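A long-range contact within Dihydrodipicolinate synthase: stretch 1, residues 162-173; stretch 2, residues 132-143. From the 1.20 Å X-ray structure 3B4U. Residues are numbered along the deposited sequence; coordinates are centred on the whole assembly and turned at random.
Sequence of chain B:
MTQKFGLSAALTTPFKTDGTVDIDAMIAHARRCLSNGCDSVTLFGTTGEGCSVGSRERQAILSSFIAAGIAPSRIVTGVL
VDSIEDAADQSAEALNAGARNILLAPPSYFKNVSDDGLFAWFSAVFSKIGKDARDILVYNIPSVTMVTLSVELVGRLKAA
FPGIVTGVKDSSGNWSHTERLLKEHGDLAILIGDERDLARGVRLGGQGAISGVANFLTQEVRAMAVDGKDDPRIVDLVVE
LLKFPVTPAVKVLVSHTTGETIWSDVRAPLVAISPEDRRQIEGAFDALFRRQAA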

# COMPACT_ATOMS: atom_id res chain seq x y z
N PRO B 162 -18.51 -5.06 18.53
CA PRO B 162 -18.27 -4.48 19.85
C PRO B 162 -17.10 -5.14 20.57
O PRO B 162 -16.96 -6.34 20.53
CB PRO B 162 -19.62 -4.70 20.56
CG PRO B 162 -20.18 -5.89 19.90
CD PRO B 162 -19.83 -5.71 18.45
N GLY B 163 -16.24 -4.34 21.19
CA GLY B 163 -15.02 -4.84 21.82
C GLY B 163 -13.89 -5.15 20.87
O GLY B 163 -12.74 -5.38 21.33
N ILE B 164 -14.18 -5.25 19.57
CA ILE B 164 -13.14 -5.46 18.57
C ILE B 164 -12.77 -4.09 18.01
O ILE B 164 -11.61 -3.69 18.07
CB ILE B 164 -13.57 -6.46 17.49
CG1 ILE B 164 -13.83 -7.86 18.09
CG2 ILE B 164 -12.49 -6.51 16.40
CD1 ILE B 164 -14.58 -8.75 17.14
N VAL B 165 -13.72 -3.37 17.47
CA VAL B 165 -13.47 -1.99 17.04
C VAL B 165 -13.72 -1.09 18.25
O VAL B 165 -14.87 -0.91 18.68
CB VAL B 165 -14.33 -1.59 15.85
CG1 VAL B 165 -14.15 -0.09 15.54
CG2 VAL B 165 -13.94 -2.45 14.65
N THR B 166 -12.63 -0.60 18.84
CA THR B 166 -12.67 0.12 20.08
C THR B 166 -12.36 1.60 19.95
O THR B 166 -12.46 2.33 20.93
CB THR B 166 -11.78 -0.52 21.15
OG1 THR B 166 -10.42 -0.43 20.71
CG2 THR B 166 -12.15 -1.98 21.42
N GLY B 167 -11.99 2.05 18.76
CA GLY B 167 -11.66 3.45 18.60
C GLY B 167 -11.33 3.76 17.16
O GLY B 167 -11.34 2.90 16.28
N VAL B 168 -11.08 5.05 16.96
CA VAL B 168 -10.77 5.62 15.67
C VAL B 168 -9.61 6.59 15.86
O VAL B 168 -9.70 7.47 16.72
CB VAL B 168 -11.96 6.40 15.08
CG1 VAL B 168 -11.60 6.96 13.68
CG2 VAL B 168 -13.21 5.53 14.96
N LYS B 169 -8.57 6.47 15.04
CA LYS B 169 -7.58 7.54 14.96
C LYS B 169 -7.96 8.39 13.77
O LYS B 169 -7.81 7.99 12.61
CB LYS B 169 -6.16 6.96 14.79
CG LYS B 169 -5.10 8.04 14.61
CD LYS B 169 -4.98 8.99 15.79
CE LYS B 169 -3.97 10.08 15.56
NZ LYS B 169 -3.87 10.95 16.79
N ASP B 170 -8.52 9.57 14.06
CA ASP B 170 -9.00 10.44 13.05
C ASP B 170 -7.96 11.49 12.76
O ASP B 170 -7.83 12.47 13.49
CB ASP B 170 -10.32 11.11 13.48
CG ASP B 170 -10.86 12.04 12.44
OD1 ASP B 170 -10.36 12.03 11.30
OD2 ASP B 170 -11.79 12.80 12.78
N SER B 171 -7.24 11.27 11.68
CA SER B 171 -6.20 12.17 11.19
C SER B 171 -6.70 12.89 9.94
O SER B 171 -5.91 13.31 9.12
CB SER B 171 -4.90 11.42 10.95
OG SER B 171 -4.44 10.97 12.20
N SER B 172 -7.99 13.05 9.79
CA SER B 172 -8.54 13.75 8.63
C SER B 172 -8.30 15.25 8.63
O SER B 172 -8.33 15.86 7.57
CB SER B 172 -10.05 13.54 8.53
OG SER B 172 -10.72 14.11 9.60
N GLY B 173 -8.14 15.86 9.79
CA GLY B 173 -8.11 17.31 9.86
C GLY B 173 -9.43 17.94 9.41
O GLY B 173 -9.44 19.10 9.05
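Stretch 2, residues 132-143: DARDILVYNIPS

Stretch 2 lies beside stretch 1 as a parallel neighbour in a β-sheet: strand 136-140 runs along strand 165-170 with 23° between their N-to-C directions and a closest axial approach of 4.4 Å. A loop leads into the strand, and Ile 141 takes the N-cap position of the helix that begins at Pro 142.

The backbone pairing alternates donor and acceptor. Ile 136 N gives its hydrogen to Ile 164 O at 2.7 Å, and Ile 136 O accepts from Thr 166 N at 2.9 Å. A β bulge then shifts the register by one, so that Val 165 pairs with Ile 136 but Gly 167 with Leu 137. Beyond it the ladder resumes: Val 138 N to Gly 167 O at 3.0 Å, Lys 169 N to Val 138 O at 2.9 Å, Asn 140 N to Lys 169 O at 2.8 Å, and Ser 171 N to Asn 140 O at 2.8 Å. Before the strand, Asp 135 N makes a weak bond to Gly 163 O at 3.3 Å; water 1 reinforces this end, donating to both Gly 163 O and Asp 135 OD1 at 2.8 Å.

Gly 167 makes room for its neighbour: a CB there would lie 2.6 Å from Leu 137 CD2. On the other face, Val 138 CG2 packs 4.0 Å from Val 168 CG2, and Asn 140 follows as a buried polar residue whose ND2 donates to Asp 170 OD1 at 3.1 Å and whose OD1 is satisfied elsewhere in the structure. Asp 170 OD1 also accepts from Ser 172 N at 3.0 Å and Ser 172 OG at 2.7 Å, tying the turn after strand 165-170 to the same carboxylate. Water 2 joins Tyr 139 OH, at 2.7 Å, to Ser 171 OG, at 2.9 Å.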

# COMPACT_ATOMS: atom_id res chain seq x y z
N ASP B 132 -9.72 -14.10 19.47
CA ASP B 132 -8.85 -13.19 20.20
C ASP B 132 -8.86 -11.73 19.73
O ASP B 132 -8.22 -10.89 20.34
CB ASP B 132 -7.41 -13.71 20.06
CG ASP B 132 -7.19 -15.10 20.67
OD1 ASP B 132 -7.86 -15.45 21.67
OD2 ASP B 132 -6.31 -15.82 20.14
N ALA B 133 -9.54 -11.41 18.65
CA ALA B 133 -9.59 -10.04 18.15
C ALA B 133 -10.11 -9.13 19.23
O ALA B 133 -11.11 -9.43 19.90
CB ALA B 133 -10.50 -10.00 16.93
N ARG B 134 -9.46 -7.98 19.38
CA ARG B 134 -9.83 -7.00 20.41
C ARG B 134 -9.10 -5.71 20.05
O ARG B 134 -8.07 -5.75 19.37
CB ARG B 134 -9.39 -7.44 21.82
CG ARG B 134 -7.90 -7.71 21.91
CD ARG B 134 -7.43 -8.07 23.32
NE ARG B 134 -5.99 -8.31 23.36
CZ ARG B 134 -5.05 -7.37 23.43
NH1 ARG B 134 -5.36 -6.08 23.51
NH2 ARG B 134 -3.79 -7.73 23.32
N ASP B 135 -9.60 -4.58 20.53
CA ASP B 135 -8.76 -3.38 20.71
C ASP B 135 -8.19 -2.84 19.42
O ASP B 135 -7.07 -2.35 19.39
CB ASP B 135 -7.71 -3.64 21.79
CG ASP B 135 -8.35 -3.99 23.13
OD1 ASP B 135 -9.42 -3.42 23.42
OD2 ASP B 135 -7.79 -4.80 23.88
N ILE B 136 -9.00 -2.88 18.37
CA ILE B 136 -8.62 -2.33 17.08
C ILE B 136 -9.06 -0.87 16.99
O ILE B 136 -10.25 -0.56 17.18
CB ILE B 136 -9.29 -3.10 15.93
CG1 ILE B 136 -9.07 -4.61 16.03
CG2 ILE B 136 -8.83 -2.56 14.60
CD1 ILE B 136 -7.73 -5.03 15.98
N LEU B 137 -8.09 -0.02 16.70
CA LEU B 137 -8.32 1.39 16.41
C LEU B 137 -8.25 1.55 14.91
O LEU B 137 -7.19 1.31 14.30
CB LEU B 137 -7.23 2.25 17.05
CG LEU B 137 -7.06 2.04 18.55
CD1 LEU B 137 -5.79 2.76 19.04
CD2 LEU B 137 -8.29 2.49 19.33
N VAL B 138 -9.34 1.91 14.23
CA VAL B 138 -9.29 2.05 12.78
C VAL B 138 -8.72 3.42 12.43
O VAL B 138 -9.01 4.43 13.06
CB VAL B 138 -10.67 1.76 12.15
CG1 VAL B 138 -11.04 0.30 12.39
CG2 VAL B 138 -11.75 2.71 12.61
N TYR B 139 -7.90 3.43 11.39
CA TYR B 139 -7.03 4.60 11.10
C TYR B 139 -7.55 5.37 9.90
O TYR B 139 -7.52 4.89 8.77
CB TYR B 139 -5.61 4.08 10.85
CG TYR B 139 -4.49 5.09 10.84
CD1 TYR B 139 -4.63 6.41 11.26
CD2 TYR B 139 -3.23 4.68 10.41
CE1 TYR B 139 -3.52 7.28 11.26
CE2 TYR B 139 -2.14 5.52 10.45
CZ TYR B 139 -2.30 6.81 10.88
OH TYR B 139 -1.20 7.65 10.86
N ASN B 140 -8.06 6.57 10.17
CA ASN B 140 -8.60 7.45 9.16
C ASN B 140 -7.58 8.53 8.81
O ASN B 140 -7.48 9.55 9.49
CB ASN B 140 -9.90 8.10 9.67
CG ASN B 140 -10.58 8.91 8.61
OD1 ASN B 140 -10.74 8.46 7.50
ND2 ASN B 140 -11.04 10.12 8.96
N ILE B 141 -6.83 8.29 7.76
CA ILE B 141 -5.78 9.21 7.32
C ILE B 141 -5.83 9.35 5.80
O ILE B 141 -4.91 8.97 5.06
CB ILE B 141 -4.40 8.83 7.91
CG1 ILE B 141 -3.38 9.93 7.59
CG2 ILE B 141 -3.94 7.43 7.49
CD1 ILE B 141 -2.09 9.80 8.34
N PRO B 142 -6.93 9.92 5.30
CA PRO B 142 -7.14 9.94 3.85
C PRO B 142 -6.08 10.72 3.07
O PRO B 142 -5.88 10.45 1.90
CB PRO B 142 -8.54 10.56 3.72
CG PRO B 142 -8.78 11.25 5.00
CD PRO B 142 -8.09 10.44 6.03
N SER B 143 -5.40 11.67 3.68
CA SER B 143 -4.32 12.37 2.98
C SER B 143 -3.17 11.47 2.61
O SER B 143 -2.34 11.84 1.78
CB SER B 143 -3.78 13.49 3.86
OG SER B 143 -3.23 13.04 5.09
O HOH W 1 -11.81 -4.86 23.93
O HOH W 2 -1.73 10.16 11.85
O HOH W 3 -5.71 12.92 6.37